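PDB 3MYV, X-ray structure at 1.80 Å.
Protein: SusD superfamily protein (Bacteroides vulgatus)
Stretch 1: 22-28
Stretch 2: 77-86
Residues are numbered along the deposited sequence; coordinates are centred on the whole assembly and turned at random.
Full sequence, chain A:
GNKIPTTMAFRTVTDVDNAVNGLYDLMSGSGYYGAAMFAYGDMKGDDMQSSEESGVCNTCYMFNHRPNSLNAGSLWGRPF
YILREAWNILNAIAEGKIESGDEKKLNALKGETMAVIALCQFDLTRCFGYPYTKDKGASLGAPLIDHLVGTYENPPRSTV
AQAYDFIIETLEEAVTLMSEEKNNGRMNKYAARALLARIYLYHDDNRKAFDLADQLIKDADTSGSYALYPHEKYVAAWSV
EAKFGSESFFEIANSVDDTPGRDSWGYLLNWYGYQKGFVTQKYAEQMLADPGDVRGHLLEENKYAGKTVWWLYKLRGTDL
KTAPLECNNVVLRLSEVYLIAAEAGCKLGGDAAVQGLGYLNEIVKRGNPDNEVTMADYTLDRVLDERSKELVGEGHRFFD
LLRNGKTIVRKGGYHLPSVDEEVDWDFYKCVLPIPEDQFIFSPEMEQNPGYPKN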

# COMPACT_ATOMS: atom_id res chain seq x y z
N GLY A 22 -18.06 0.31 8.73
CA GLY A 22 -17.25 0.48 9.96
C GLY A 22 -15.83 -0.09 9.86
O GLY A 22 -14.90 0.40 10.50
N LEU A 23 -15.67 -1.14 9.06
CA LEU A 23 -14.33 -1.68 8.80
C LEU A 23 -13.45 -0.61 8.13
O LEU A 23 -12.29 -0.42 8.50
CB LEU A 23 -14.39 -2.93 7.93
CG LEU A 23 -15.24 -4.12 8.38
CD1 LEU A 23 -15.21 -5.19 7.26
CD2 LEU A 23 -14.77 -4.70 9.74
N TYR A 24 -14.03 0.14 7.18
CA TYR A 24 -13.25 1.20 6.52
C TYR A 24 -13.03 2.40 7.43
O TYR A 24 -11.95 3.01 7.40
CB TYR A 24 -13.91 1.63 5.24
CG TYR A 24 -13.98 0.57 4.19
CD1 TYR A 24 -15.04 -0.33 4.15
CD2 TYR A 24 -12.99 0.47 3.21
CE1 TYR A 24 -15.14 -1.29 3.13
CE2 TYR A 24 -13.06 -0.48 2.21
CZ TYR A 24 -14.13 -1.37 2.18
OH TYR A 24 -14.23 -2.29 1.17
N ASP A 25 -14.02 2.75 8.26
CA ASP A 25 -13.79 3.76 9.30
C ASP A 25 -12.54 3.39 10.13
O ASP A 25 -11.70 4.24 10.38
CB ASP A 25 -15.00 3.94 10.23
CG ASP A 25 -16.20 4.56 9.54
OD1 ASP A 25 -16.04 5.17 8.46
OD2 ASP A 25 -17.32 4.42 10.07
N LEU A 26 -12.43 2.13 10.56
CA LEU A 26 -11.28 1.71 11.35
C LEU A 26 -9.99 1.82 10.54
O LEU A 26 -8.92 2.19 11.05
CB LEU A 26 -11.48 0.26 11.85
CG LEU A 26 -12.55 0.08 12.91
CD1 LEU A 26 -13.02 -1.40 13.07
CD2 LEU A 26 -12.04 0.67 14.24
N MSE A 27 -10.08 1.45 9.28
CA MSE A 27 -8.91 1.40 8.41
C MSE A 27 -8.35 2.80 8.12
O MSE A 27 -7.13 2.98 7.90
CB MSE A 27 -9.32 0.72 7.10
CG MSE A 27 -8.21 0.35 6.23
SE MSE A 27 -8.80 -0.64 4.57
CE MSE A 27 -10.31 -1.32 5.16
N SER A 28 -9.23 3.80 8.17
CA SER A 28 -8.83 5.20 7.89
C SER A 28 -8.03 5.87 9.01
O SER A 28 -7.58 7.01 8.85
CB SER A 28 -10.09 6.02 7.64
OG SER A 28 -10.73 6.26 8.87
N GLY A 77 -1.90 -3.60 15.85
CA GLY A 77 -3.21 -3.58 16.47
C GLY A 77 -4.41 -3.31 15.58
O GLY A 77 -5.47 -3.94 15.72
N ARG A 78 -4.29 -2.35 14.68
CA ARG A 78 -5.45 -1.94 13.91
C ARG A 78 -5.85 -2.99 12.86
O ARG A 78 -7.02 -3.35 12.79
CB ARG A 78 -5.28 -0.52 13.32
CG ARG A 78 -6.49 0.00 12.55
CD ARG A 78 -7.76 -0.09 13.32
NE ARG A 78 -7.62 0.62 14.57
CZ ARG A 78 -7.83 1.93 14.76
NH1 ARG A 78 -8.29 2.72 13.80
NH2 ARG A 78 -7.64 2.43 15.96
N PRO A 79 -4.89 -3.54 12.08
CA PRO A 79 -5.33 -4.59 11.16
C PRO A 79 -5.90 -5.81 11.90
O PRO A 79 -6.82 -6.44 11.43
CB PRO A 79 -4.05 -4.97 10.41
CG PRO A 79 -3.31 -3.69 10.36
CD PRO A 79 -3.55 -3.05 11.71
N PHE A 80 -5.37 -6.14 13.08
CA PHE A 80 -5.91 -7.28 13.82
C PHE A 80 -7.30 -7.00 14.33
O PHE A 80 -8.13 -7.90 14.33
CB PHE A 80 -5.01 -7.73 14.98
CG PHE A 80 -3.98 -8.70 14.55
CD1 PHE A 80 -4.34 -9.91 13.98
CD2 PHE A 80 -2.64 -8.40 14.66
CE1 PHE A 80 -3.38 -10.83 13.58
CE2 PHE A 80 -1.68 -9.31 14.26
CZ PHE A 80 -2.04 -10.51 13.73
N TYR A 81 -7.54 -5.77 14.78
CA TYR A 81 -8.85 -5.37 15.25
C TYR A 81 -9.86 -5.47 14.11
O TYR A 81 -10.96 -5.99 14.29
CB TYR A 81 -8.81 -3.94 15.85
CG TYR A 81 -10.11 -3.57 16.54
CD1 TYR A 81 -11.18 -3.04 15.83
CD2 TYR A 81 -10.27 -3.79 17.91
CE1 TYR A 81 -12.36 -2.72 16.44
CE2 TYR A 81 -11.48 -3.47 18.54
CZ TYR A 81 -12.51 -2.95 17.79
OH TYR A 81 -13.69 -2.63 18.39
N ILE A 82 -9.49 -4.99 12.94
CA ILE A 82 -10.36 -5.05 11.78
C ILE A 82 -10.67 -6.50 11.40
O ILE A 82 -11.82 -6.84 11.09
CB ILE A 82 -9.78 -4.25 10.60
CG1 ILE A 82 -9.71 -2.75 10.92
CG2 ILE A 82 -10.63 -4.45 9.32
CD1 ILE A 82 -8.77 -1.94 9.97
N LEU A 83 -9.65 -7.35 11.42
CA LEU A 83 -9.83 -8.78 11.12
C LEU A 83 -10.85 -9.44 12.06
O LEU A 83 -11.68 -10.21 11.63
CB LEU A 83 -8.49 -9.50 11.23
CG LEU A 83 -7.57 -9.38 10.00
CD1 LEU A 83 -6.11 -9.70 10.32
CD2 LEU A 83 -8.06 -10.28 8.84
N ARG A 84 -10.79 -9.13 13.35
CA ARG A 84 -11.76 -9.64 14.29
C ARG A 84 -13.16 -9.18 13.93
O ARG A 84 -14.10 -10.00 13.93
CB ARG A 84 -11.45 -9.16 15.72
CG ARG A 84 -12.56 -9.54 16.74
CD ARG A 84 -12.53 -8.67 17.98
NE ARG A 84 -11.61 -9.23 18.96
N GLU A 85 -13.34 -7.87 13.69
CA GLU A 85 -14.69 -7.35 13.35
C GLU A 85 -15.19 -7.94 12.02
O GLU A 85 -16.40 -8.27 11.87
CB GLU A 85 -14.73 -5.80 13.29
CG GLU A 85 -14.41 -5.09 14.59
CD GLU A 85 -15.41 -5.38 15.69
OE1 GLU A 85 -16.59 -5.07 15.49
OE2 GLU A 85 -15.02 -5.92 16.73
N ALA A 86 -14.27 -8.11 11.07
CA ALA A 86 -14.62 -8.67 9.76
C ALA A 86 -15.12 -10.12 9.90
O ALA A 86 -16.12 -10.51 9.28
CB ALA A 86 -13.42 -8.62 8.83

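The two stretches are helical segments of one chain that pack almost exactly antiparallel: their N-to-C directions differ by 175° and their axes approach to 9.8 Å. The backbone register reflects this alignment, with Leu23 CA 6.0 Å from Ile82 CA and Met27 CA 7.3 Å from Arg78 CA, so that advancing along one helix means retreating along the other. Together the two sides bury 388 Å², most of it contributed by the aliphatic residues Leu23, Leu26, Ile82 and Ala86.

Apolar packing is the main component. Leu26 has the largest covered area, 108 Å², and its CA-to-CB bond points toward the second helix. Its side chain, with chi1 m and chi2 t, acts as a knob in a hole formed by Arg78, Tyr81, Ile82 and Glu85, residues spaced i, i+3, i+4 and i+7 along one face of a regular helix. Within this hole Leu26 CB lies 3.6 Å from Ile82 CG1, while Leu26 CD1 reaches 3.7 Å from Tyr81 CE1 and 4.2 Å from Glu85 CG. The methyl CD1 meets the tyrosine ring at its edge, near the ring plane, so this contact is not a packing of the methyl over the ring face. A branched leucine suits the site because its terminal methyls can touch several walls of the hole at once.

Leu23, one turn earlier, points sideways at CB, but its end comes nearer to the second helix. Leu23 CD2 is 3.7 Å from Glu85 CB, 3.7 Å from the backbone atom Ala86 N and 4.2 Å from Ile82 CG2; Leu23 CD1 is 4.2 Å from Ala86 CB. The small alanine side chain presents a single methyl here, and Glu85 offers its aliphatic base while its end leads away, which keeps the carboxylate out of the apolar contact. Ile82 likewise starts sideways and turns inward, burying 72 Å², the same as Leu23. Ile82 CG2 meets Leu23 CD2, while Ile82 CG1 and CD1 both lie close to Leu26 CB, and Ile82 CD1 also approaches Met27 CA at 3.7 Å and Met27 CB at 4.0 Å. Met27, a selenomethionine, therefore contributes the base of its residue, its CA-to-CB bond being directed away overall.

The polar component is a single hydrogen bond between the stretches. Arg78 NH1 donates to Leu26 O at 2.9 Å, with an N-H...acceptor angle of 163°, close to linear. To reach it, the arginine folds from chi1 t through p values at chi2 and chi3. Its aliphatic portion packs as well, with Arg78 CD 4.0 Å from Leu26 CB, and Leu26 CD2 lies over one face of the guanidinium. Arginine thus combines a long apolar stem with a cationic donor.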